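Local coordinates for ABC transporter sugar binding protein (Xanthomonas axonopodis pv. citri, PDB 3UOR) that probably binds maltose or a related sugar in the periplasm and delivers it to an ABC transporter for uptake, at residues 144-156 and 279-291. Sequence-based numbering, arbitrary orientation.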
ATOM      1  N   THR A 144      -0.914  -2.872  -2.438  1.00 27.55           N
ATOM      2  CA  THR A 144      -0.865  -1.899  -3.520  1.00 25.37           C
ATOM      3  C   THR A 144      -2.237  -1.868  -4.202  1.00 30.80           C
ATOM      4  O   THR A 144      -3.024  -2.796  -4.032  1.00 33.95           O
ATOM      5  CB  THR A 144       0.259  -2.216  -4.525  1.00 26.08           C
ATOM      6  OG1 THR A 144       0.416  -1.117  -5.437  1.00 26.01           O
ATOM      7  CG2 THR A 144      -0.086  -3.449  -5.317  1.00 19.37           C
ATOM      8  N   ARG A 145      -2.527  -0.805  -4.952  1.00 26.53           N
ATOM      9  CA  ARG A 145      -3.870  -0.577  -5.486  1.00 26.69           C
ATOM     10  C   ARG A 145      -3.866  -0.617  -7.001  1.00 19.95           C
ATOM     11  O   ARG A 145      -3.004  -0.027  -7.635  1.00 24.99           O
ATOM     12  CB  ARG A 145      -4.385   0.803  -5.021  1.00 28.59           C
ATOM     13  CG  ARG A 145      -4.301   1.003  -3.494  1.00 24.80           C
ATOM     14  CD  ARG A 145      -5.038  -0.120  -2.775  1.00 33.23           C
ATOM     15  NE  ARG A 145      -4.816  -0.087  -1.329  1.00 39.11           N
ATOM     16  CZ  ARG A 145      -5.430   0.754  -0.497  1.00 48.41           C
ATOM     17  NH1 ARG A 145      -6.312   1.639  -0.967  1.00 30.14           N
ATOM     18  NH2 ARG A 145      -5.161   0.713   0.808  1.00 46.28           N
ATOM     19  N   LEU A 146      -4.824  -1.317  -7.591  1.00 20.00           N
ATOM     20  CA  LEU A 146      -4.858  -1.440  -9.045  1.00 22.56           C
ATOM     21  C   LEU A 146      -6.319  -1.629  -9.452  1.00 25.98           C
ATOM     22  O   LEU A 146      -7.212  -1.503  -8.608  1.00 34.51           O
ATOM     23  CB  LEU A 146      -3.941  -2.599  -9.512  1.00 22.28           C
ATOM     24  CG  LEU A 146      -4.085  -3.979  -8.865  1.00 27.86           C
ATOM     25  CD1 LEU A 146      -5.519  -4.483  -8.972  1.00 23.89           C
ATOM     26  CD2 LEU A 146      -3.086  -5.033  -9.449  1.00 26.91           C
ATOM     27  N   LEU A 147      -6.587  -1.936 -10.720  1.00 30.72           N
ATOM     28  CA  LEU A 147      -7.976  -1.976 -11.194  1.00 29.35           C
ATOM     29  C   LEU A 147      -8.646  -3.338 -11.125  1.00 32.73           C
ATOM     30  O   LEU A 147      -8.202  -4.271 -11.765  1.00 34.50           O
ATOM     31  CB  LEU A 147      -8.066  -1.479 -12.643  1.00 26.98           C
ATOM     32  CG  LEU A 147      -7.450  -0.111 -12.934  1.00 31.86           C
ATOM     33  CD1 LEU A 147      -7.364   0.093 -14.436  1.00 26.47           C
ATOM     34  CD2 LEU A 147      -8.263   1.010 -12.288  1.00 29.79           C
ATOM     35  N   PHE A 148      -9.725  -3.440 -10.363  1.00 32.06           N
ATOM     36  CA  PHE A 148     -10.665  -4.545 -10.498  1.00 29.87           C
ATOM     37  C   PHE A 148     -11.602  -4.122 -11.609  1.00 35.77           C
ATOM     38  O   PHE A 148     -11.999  -2.965 -11.654  1.00 36.05           O
ATOM     39  CB  PHE A 148     -11.462  -4.737  -9.195  1.00 31.43           C
ATOM     40  CG  PHE A 148     -10.656  -5.326  -8.084  1.00 34.80           C
ATOM     41  CD1 PHE A 148     -10.816  -6.660  -7.722  1.00 35.09           C
ATOM     42  CD2 PHE A 148      -9.715  -4.572  -7.425  1.00 28.49           C
ATOM     43  CE1 PHE A 148     -10.057  -7.218  -6.701  1.00 39.50           C
ATOM     44  CE2 PHE A 148      -8.941  -5.136  -6.407  1.00 32.78           C
ATOM     45  CZ  PHE A 148      -9.119  -6.455  -6.045  1.00 32.06           C
ATOM     46  N   TYR A 149     -11.962  -5.042 -12.502  1.00 32.91           N
ATOM     47  CA  TYR A 149     -12.781  -4.680 -13.650  1.00 30.27           C
ATOM     48  C   TYR A 149     -13.782  -5.742 -14.052  1.00 37.25           C
ATOM     49  O   TYR A 149     -13.540  -6.935 -13.856  1.00 37.78           O
ATOM     50  CB  TYR A 149     -11.918  -4.318 -14.861  1.00 31.75           C
ATOM     51  CG  TYR A 149     -11.170  -5.473 -15.478  1.00 35.72           C
ATOM     52  CD1 TYR A 149     -10.003  -5.975 -14.888  1.00 32.30           C
ATOM     53  CD2 TYR A 149     -11.621  -6.061 -16.654  1.00 36.32           C
ATOM     54  CE1 TYR A 149      -9.302  -7.043 -15.462  1.00 37.67           C
ATOM     55  CE2 TYR A 149     -10.931  -7.123 -17.239  1.00 39.88           C
ATOM     56  CZ  TYR A 149      -9.774  -7.609 -16.642  1.00 38.88           C
ATOM     57  OH  TYR A 149      -9.098  -8.640 -17.236  1.00 38.89           O
ATOM     58  N   ARG A 150     -14.906  -5.286 -14.607  1.00 32.99           N
ATOM     59  CA  ARG A 150     -15.908  -6.162 -15.203  1.00 39.02           C
ATOM     60  C   ARG A 150     -15.527  -6.462 -16.649  1.00 39.92           C
ATOM     61  O   ARG A 150     -15.567  -5.573 -17.507  1.00 36.59           O
ATOM     62  CB  ARG A 150     -17.287  -5.508 -15.151  1.00 34.00           C
ATOM     63  CG  ARG A 150     -17.853  -5.350 -13.730  1.00 34.11           C
ATOM     64  CD  ARG A 150     -18.674  -6.567 -13.331  1.00 37.40           C
ATOM     65  NE  ARG A 150     -19.693  -6.900 -14.342  1.00 40.04           N
ATOM     66  CZ  ARG A 150     -20.935  -6.415 -14.344  1.00 49.04           C
ATOM     67  NH1 ARG A 150     -21.327  -5.579 -13.390  1.00 55.81           N
ATOM     68  NH2 ARG A 150     -21.794  -6.771 -15.291  1.00 42.65           N
ATOM     69  N   LYS A 151     -15.137  -7.712 -16.908  1.00 33.94           N
ATOM     70  CA  LYS A 151     -14.721  -8.142 -18.241  1.00 36.78           C
ATOM     71  C   LYS A 151     -15.832  -7.977 -19.269  1.00 40.69           C
ATOM     72  O   LYS A 151     -15.606  -7.477 -20.374  1.00 41.65           O
ATOM     73  CB  LYS A 151     -14.268  -9.602 -18.222  1.00 36.92           C
ATOM     74  CG  LYS A 151     -13.016  -9.850 -17.411  1.00 52.88           C
ATOM     75  CD  LYS A 151     -12.593 -11.318 -17.470  1.00 64.48           C
ATOM     76  CE  LYS A 151     -11.350 -11.564 -16.607  1.00 72.27           C
ATOM     77  NZ  LYS A 151     -10.976 -13.003 -16.507  1.00 74.43           N
ATOM     78  N   ASP A 152     -17.027  -8.418 -18.904  1.00 41.48           N
ATOM     79  CA  ASP A 152     -18.186  -8.275 -19.774  1.00 42.38           C
ATOM     80  C   ASP A 152     -18.436  -6.805 -20.131  1.00 46.06           C
ATOM     81  O   ASP A 152     -18.586  -6.470 -21.300  1.00 48.34           O
ATOM     82  CB  ASP A 152     -19.418  -8.918 -19.131  1.00 47.73           C
ATOM     83  CG  ASP A 152     -19.695  -8.392 -17.728  1.00 60.68           C
ATOM     84  OD1 ASP A 152     -18.784  -7.799 -17.120  1.00 60.18           O
ATOM     85  OD2 ASP A 152     -20.827  -8.578 -17.228  1.00 66.94           O
ATOM     86  N   LEU A 153     -18.450  -5.920 -19.138  1.00 48.05           N
ATOM     87  CA  LEU A 153     -18.679  -4.495 -19.413  1.00 39.46           C
ATOM     88  C   LEU A 153     -17.568  -3.904 -20.287  1.00 40.89           C
ATOM     89  O   LEU A 153     -17.817  -3.044 -21.125  1.00 40.06           O
ATOM     90  CB  LEU A 153     -18.824  -3.702 -18.110  1.00 34.71           C
ATOM     91  CG  LEU A 153     -20.231  -3.515 -17.520  1.00 49.46           C
ATOM     92  CD1 LEU A 153     -21.008  -4.812 -17.524  1.00 62.43           C
ATOM     93  CD2 LEU A 153     -20.207  -2.909 -16.103  1.00 32.63           C
ATOM     94  N   LEU A 154     -16.337  -4.373 -20.091  1.00 41.03           N
ATOM     95  CA  LEU A 154     -15.208  -3.925 -20.902  1.00 35.03           C
ATOM     96  C   LEU A 154     -15.397  -4.343 -22.365  1.00 38.56           C
ATOM     97  O   LEU A 154     -15.176  -3.549 -23.290  1.00 38.58           O
ATOM     98  CB  LEU A 154     -13.901  -4.507 -20.365  1.00 30.85           C
ATOM     99  CG  LEU A 154     -12.646  -4.109 -21.134  1.00 33.84           C
ATOM    100  CD1 LEU A 154     -12.390  -2.612 -21.017  1.00 33.65           C
ATOM    101  CD2 LEU A 154     -11.457  -4.886 -20.602  1.00 32.83           C
ATOM    102  N   ARG A 155     -15.809  -5.594 -22.556  1.00 32.82           N
ATOM    103  CA  ARG A 155     -16.082  -6.150 -23.880  1.00 37.06           C
ATOM    104  C   ARG A 155     -17.263  -5.441 -24.560  1.00 46.64           C
ATOM    105  O   ARG A 155     -17.229  -5.169 -25.764  1.00 45.80           O
ATOM    106  CB  ARG A 155     -16.320  -7.675 -23.782  1.00 44.94           C
ATOM    107  CG  ARG A 155     -16.835  -8.340 -25.080  1.00 43.59           C
ATOM    108  CD  ARG A 155     -16.893  -9.865 -24.964  1.00 47.65           C
ATOM    109  NE  ARG A 155     -17.156 -10.325 -23.605  1.00 62.13           N
ATOM    110  CZ  ARG A 155     -16.245 -10.909 -22.827  1.00 76.18           C
ATOM    111  NH1 ARG A 155     -15.014 -11.109 -23.298  1.00 78.57           N
ATOM    112  NH2 ARG A 155     -16.561 -11.294 -21.579  1.00 69.10           N
ATOM    113  N   GLU A 156     -18.293  -5.106 -23.789  1.00 46.06           N
ATOM    114  CA  GLU A 156     -19.430  -4.397 -24.358  1.00 49.88           C
ATOM    115  C   GLU A 156     -19.026  -3.024 -24.854  1.00 50.25           C
ATOM    116  O   GLU A 156     -19.568  -2.535 -25.840  1.00 44.98           O
ATOM    117  CB  GLU A 156     -20.592  -4.329 -23.371  1.00 53.97           C
ATOM    118  CG  GLU A 156     -21.192  -5.721 -23.154  1.00 65.81           C
ATOM    119  CD  GLU A 156     -22.159  -5.794 -21.995  1.00 71.78           C
ATOM    120  OE1 GLU A 156     -22.613  -4.728 -21.514  1.00 76.00           O
ATOM    121  OE2 GLU A 156     -22.464  -6.929 -21.574  1.00 71.64           O
ATOM    122  N   GLY A 279     -24.016 -16.173 -12.459  1.00 78.64           N
ATOM    123  CA  GLY A 279     -23.499 -16.159 -13.819  1.00 87.12           C
ATOM    124  C   GLY A 279     -22.177 -15.439 -14.032  1.00 91.91           C
ATOM    125  O   GLY A 279     -21.683 -15.360 -15.160  1.00 94.43           O
ATOM    126  N   MET A 280     -21.591 -14.943 -12.943  1.00 90.39           N
ATOM    127  CA  MET A 280     -20.468 -14.007 -13.005  1.00 86.76           C
ATOM    128  C   MET A 280     -19.070 -14.570 -12.758  1.00 81.65           C
ATOM    129  O   MET A 280     -18.102 -13.802 -12.742  1.00 71.67           O
ATOM    130  CB  MET A 280     -20.693 -12.865 -12.016  1.00 81.01           C
ATOM    131  CG  MET A 280     -21.625 -11.816 -12.511  1.00 79.78           C
ATOM    132  SD  MET A 280     -20.835 -10.785 -13.747  1.00108.00           S
ATOM    133  CE  MET A 280     -21.727  -9.269 -13.410  1.00 90.98           C
ATOM    134  N   GLU A 281     -18.945 -15.875 -12.541  1.00 82.75           N
ATOM    135  CA  GLU A 281     -17.616 -16.443 -12.370  1.00 78.19           C
ATOM    136  C   GLU A 281     -16.813 -16.150 -13.640  1.00 72.28           C
ATOM    137  O   GLU A 281     -17.307 -16.353 -14.755  1.00 74.76           O
ATOM    138  CB  GLU A 281     -17.677 -17.947 -12.067  1.00 85.64           C
ATOM    139  CG  GLU A 281     -16.295 -18.607 -11.942  1.00 95.64           C
ATOM    140  CD  GLU A 281     -16.126 -19.470 -10.683  1.00103.01           C
ATOM    141  OE1 GLU A 281     -17.002 -20.315 -10.393  1.00102.77           O
ATOM    142  OE2 GLU A 281     -15.097 -19.310  -9.990  1.00102.66           O
ATOM    143  N   GLY A 282     -15.599 -15.624 -13.473  1.00 60.56           N
ATOM    144  CA  GLY A 282     -14.735 -15.318 -14.605  1.00 57.30           C
ATOM    145  C   GLY A 282     -15.113 -14.138 -15.502  1.00 60.25           C
ATOM    146  O   GLY A 282     -14.490 -13.934 -16.545  1.00 63.39           O
ATOM    147  N   ASN A 283     -16.124 -13.362 -15.120  1.00 49.72           N
ATOM    148  CA  ASN A 283     -16.435 -12.128 -15.835  1.00 54.24           C
ATOM    149  C   ASN A 283     -15.867 -10.871 -15.173  1.00 49.23           C
ATOM    150  O   ASN A 283     -16.236  -9.754 -15.530  1.00 54.69           O
ATOM    151  CB  ASN A 283     -17.939 -11.987 -16.075  1.00 66.94           C
ATOM    152  CG  ASN A 283     -18.412 -12.817 -17.252  1.00 86.18           C
ATOM    153  OD1 ASN A 283     -18.155 -12.475 -18.410  1.00 94.27           O
ATOM    154  ND2 ASN A 283     -19.091 -13.924 -16.964  1.00 92.67           N
ATOM    155  N   TRP A 284     -14.967 -11.052 -14.210  1.00 31.94           N
ATOM    156  CA  TRP A 284     -14.245  -9.924 -13.648  1.00 38.46           C
ATOM    157  C   TRP A 284     -12.811 -10.333 -13.377  1.00 41.69           C
ATOM    158  O   TRP A 284     -12.507 -11.514 -13.242  1.00 42.70           O
ATOM    159  CB  TRP A 284     -14.905  -9.435 -12.357  1.00 29.72           C
ATOM    160  CG  TRP A 284     -14.874 -10.457 -11.266  1.00 34.81           C
ATOM    161  CD1 TRP A 284     -15.704 -11.539 -11.132  1.00 32.01           C
ATOM    162  CD2 TRP A 284     -13.966 -10.509 -10.156  1.00 35.40           C
ATOM    163  NE1 TRP A 284     -15.371 -12.246 -10.007  1.00 40.70           N
ATOM    164  CE2 TRP A 284     -14.305 -11.641  -9.392  1.00 37.72           C
ATOM    165  CE3 TRP A 284     -12.884  -9.723  -9.748  1.00 35.19           C
ATOM    166  CZ2 TRP A 284     -13.618 -11.997  -8.245  1.00 37.08           C
ATOM    167  CZ3 TRP A 284     -12.199 -10.076  -8.604  1.00 37.19           C
ATOM    168  CH2 TRP A 284     -12.568 -11.203  -7.864  1.00 43.16           C
ATOM    169  N   GLY A 285     -11.930  -9.347 -13.298  1.00 41.05           N
ATOM    170  CA  GLY A 285     -10.539  -9.616 -13.040  1.00 38.34           C
ATOM    171  C   GLY A 285      -9.829  -8.426 -12.468  1.00 41.85           C
ATOM    172  O   GLY A 285     -10.466  -7.444 -12.094  1.00 36.89           O
ATOM    173  N   THR A 286      -8.507  -8.517 -12.413  1.00 32.44           N
ATOM    174  CA  THR A 286      -7.682  -7.441 -11.917  1.00 36.12           C
ATOM    175  C   THR A 286      -6.661  -7.084 -12.997  1.00 39.99           C
ATOM    176  O   THR A 286      -6.246  -7.951 -13.754  1.00 36.57           O
ATOM    177  CB  THR A 286      -6.946  -7.897 -10.657  1.00 41.66           C
ATOM    178  OG1 THR A 286      -6.153  -9.035 -10.975  1.00 36.17           O
ATOM    179  CG2 THR A 286      -7.928  -8.291  -9.570  1.00 37.29           C
ATOM    180  N   ALA A 287      -6.265  -5.814 -13.077  1.00 29.41           N
ATOM    181  CA  ALA A 287      -5.300  -5.376 -14.083  1.00 29.21           C
ATOM    182  C   ALA A 287      -4.402  -4.339 -13.452  1.00 33.97           C
ATOM    183  O   ALA A 287      -4.847  -3.535 -12.649  1.00 36.82           O
ATOM    184  CB  ALA A 287      -6.007  -4.772 -15.334  1.00 22.96           C
ATOM    185  N   PRO A 288      -3.128  -4.333 -13.825  1.00 32.82           N
ATOM    186  CA  PRO A 288      -2.250  -3.379 -13.146  1.00 27.92           C
ATOM    187  C   PRO A 288      -2.585  -1.952 -13.565  1.00 33.54           C
ATOM    188  O   PRO A 288      -3.272  -1.756 -14.555  1.00 28.26           O
ATOM    189  CB  PRO A 288      -0.843  -3.809 -13.587  1.00 24.13           C
ATOM    190  CG  PRO A 288      -1.033  -4.610 -14.824  1.00 34.27           C
ATOM    191  CD  PRO A 288      -2.435  -5.157 -14.826  1.00 33.83           C
ATOM    192  N   LEU A 289      -2.109  -0.973 -12.813  1.00 27.67           N
ATOM    193  CA  LEU A 289      -2.501   0.423 -12.996  1.00 28.30           C
ATOM    194  C   LEU A 289      -1.893   1.022 -14.267  1.00 27.95           C
ATOM    195  O   LEU A 289      -0.678   0.981 -14.445  1.00 29.98           O
ATOM    196  CB  LEU A 289      -2.023   1.208 -11.761  1.00 26.56           C
ATOM    197  CG  LEU A 289      -2.819   2.376 -11.194  1.00 42.78           C
ATOM    198  CD1 LEU A 289      -4.288   2.008 -10.985  1.00 39.99           C
ATOM    199  CD2 LEU A 289      -2.182   2.880  -9.907  1.00 33.87           C
ATOM    200  N   PRO A 290      -2.724   1.577 -15.167  1.00 22.43           N
ATOM    201  CA  PRO A 290      -2.084   2.243 -16.310  1.00 24.40           C
ATOM    202  C   PRO A 290      -1.197   3.395 -15.853  1.00 30.09           C
ATOM    203  O   PRO A 290      -1.477   4.016 -14.830  1.00 23.82           O
ATOM    204  CB  PRO A 290      -3.275   2.786 -17.101  1.00 26.81           C
ATOM    205  CG  PRO A 290      -4.412   1.863 -16.725  1.00 30.62           C
ATOM    206  CD  PRO A 290      -4.194   1.521 -15.301  1.00 27.92           C
ATOM    207  N   GLY A 291      -0.125   3.661 -16.588  1.00 29.88           N
ATOM    208  CA  GLY A 291       0.724   4.809 -16.312  1.00 28.06           C
ATOM    209  C   GLY A 291       0.781   5.717 -17.535  1.00 39.59           C
ATOM    210  O   GLY A 291       0.194   5.398 -18.574  1.00 35.46           O
TER
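Leu147 and Tyr149 pair in antiparallel fashion with Ala287 and Gly285, each pair joined by two backbone hydrogen bonds; the shortest of the four runs from Ala287 N to Leu147 O at 2.8 Å. Between them Phe148 faces Thr286 as a non-hydrogen-bonded pair, and Arg150 faces Trp284 in the same way. Strand 259-264 bonds to the other edge of 146-150, which therefore lies inside the mixed sheet of one lobe of this solute-binding fold.

Packing is closest over the strands. On the face bearing Phe148, Thr286 CG2 sits over the phenyl ring in a CH-pi contact, 4.0 Å from its centroid, while Trp284 CZ3 meets the edge of that ring 3.8 Å from Phe148 CD1; helix 267-275 packs against both aromatic side chains. On the reverse face, chi1 of 69° turns the Tyr149 ring back over the neighbouring backbone, where Gly285 N lies above one ring face and Tyr149 CE1 comes within 3.3 Å of Gly285 C. Gly285, having no side chain, lets the ring lie this close. Farther along, Leu147 CD1 and Pro290 CD meet tip to tip at 3.6 Å.

Toward helix 151-156 the contact opens to solvent. Lys151 N still bonds to Asn283 O at 2.7 Å, but from above the carbonyl plane, and the extended Lys151 chain runs past the turn, with CD 3.4 Å from Gly282 O and CE near Trp284 O. The type II turn from Met280 to Asn283 exposes Glu281 and Gly282, and Met280 and Glu281 are poorly ordered. Beside it, Arg150 grips Asp152 side-on through NE and NH2, with NH2 2.8 Å from Asp152 OD2, and its NH1 bonds to Phe254 O.

Backbone hydrogen bonds thus join the strands and apolar and aromatic side chains pack on both faces, whereas at the helix start a local ion pair probably offsets much of the arginine's charge.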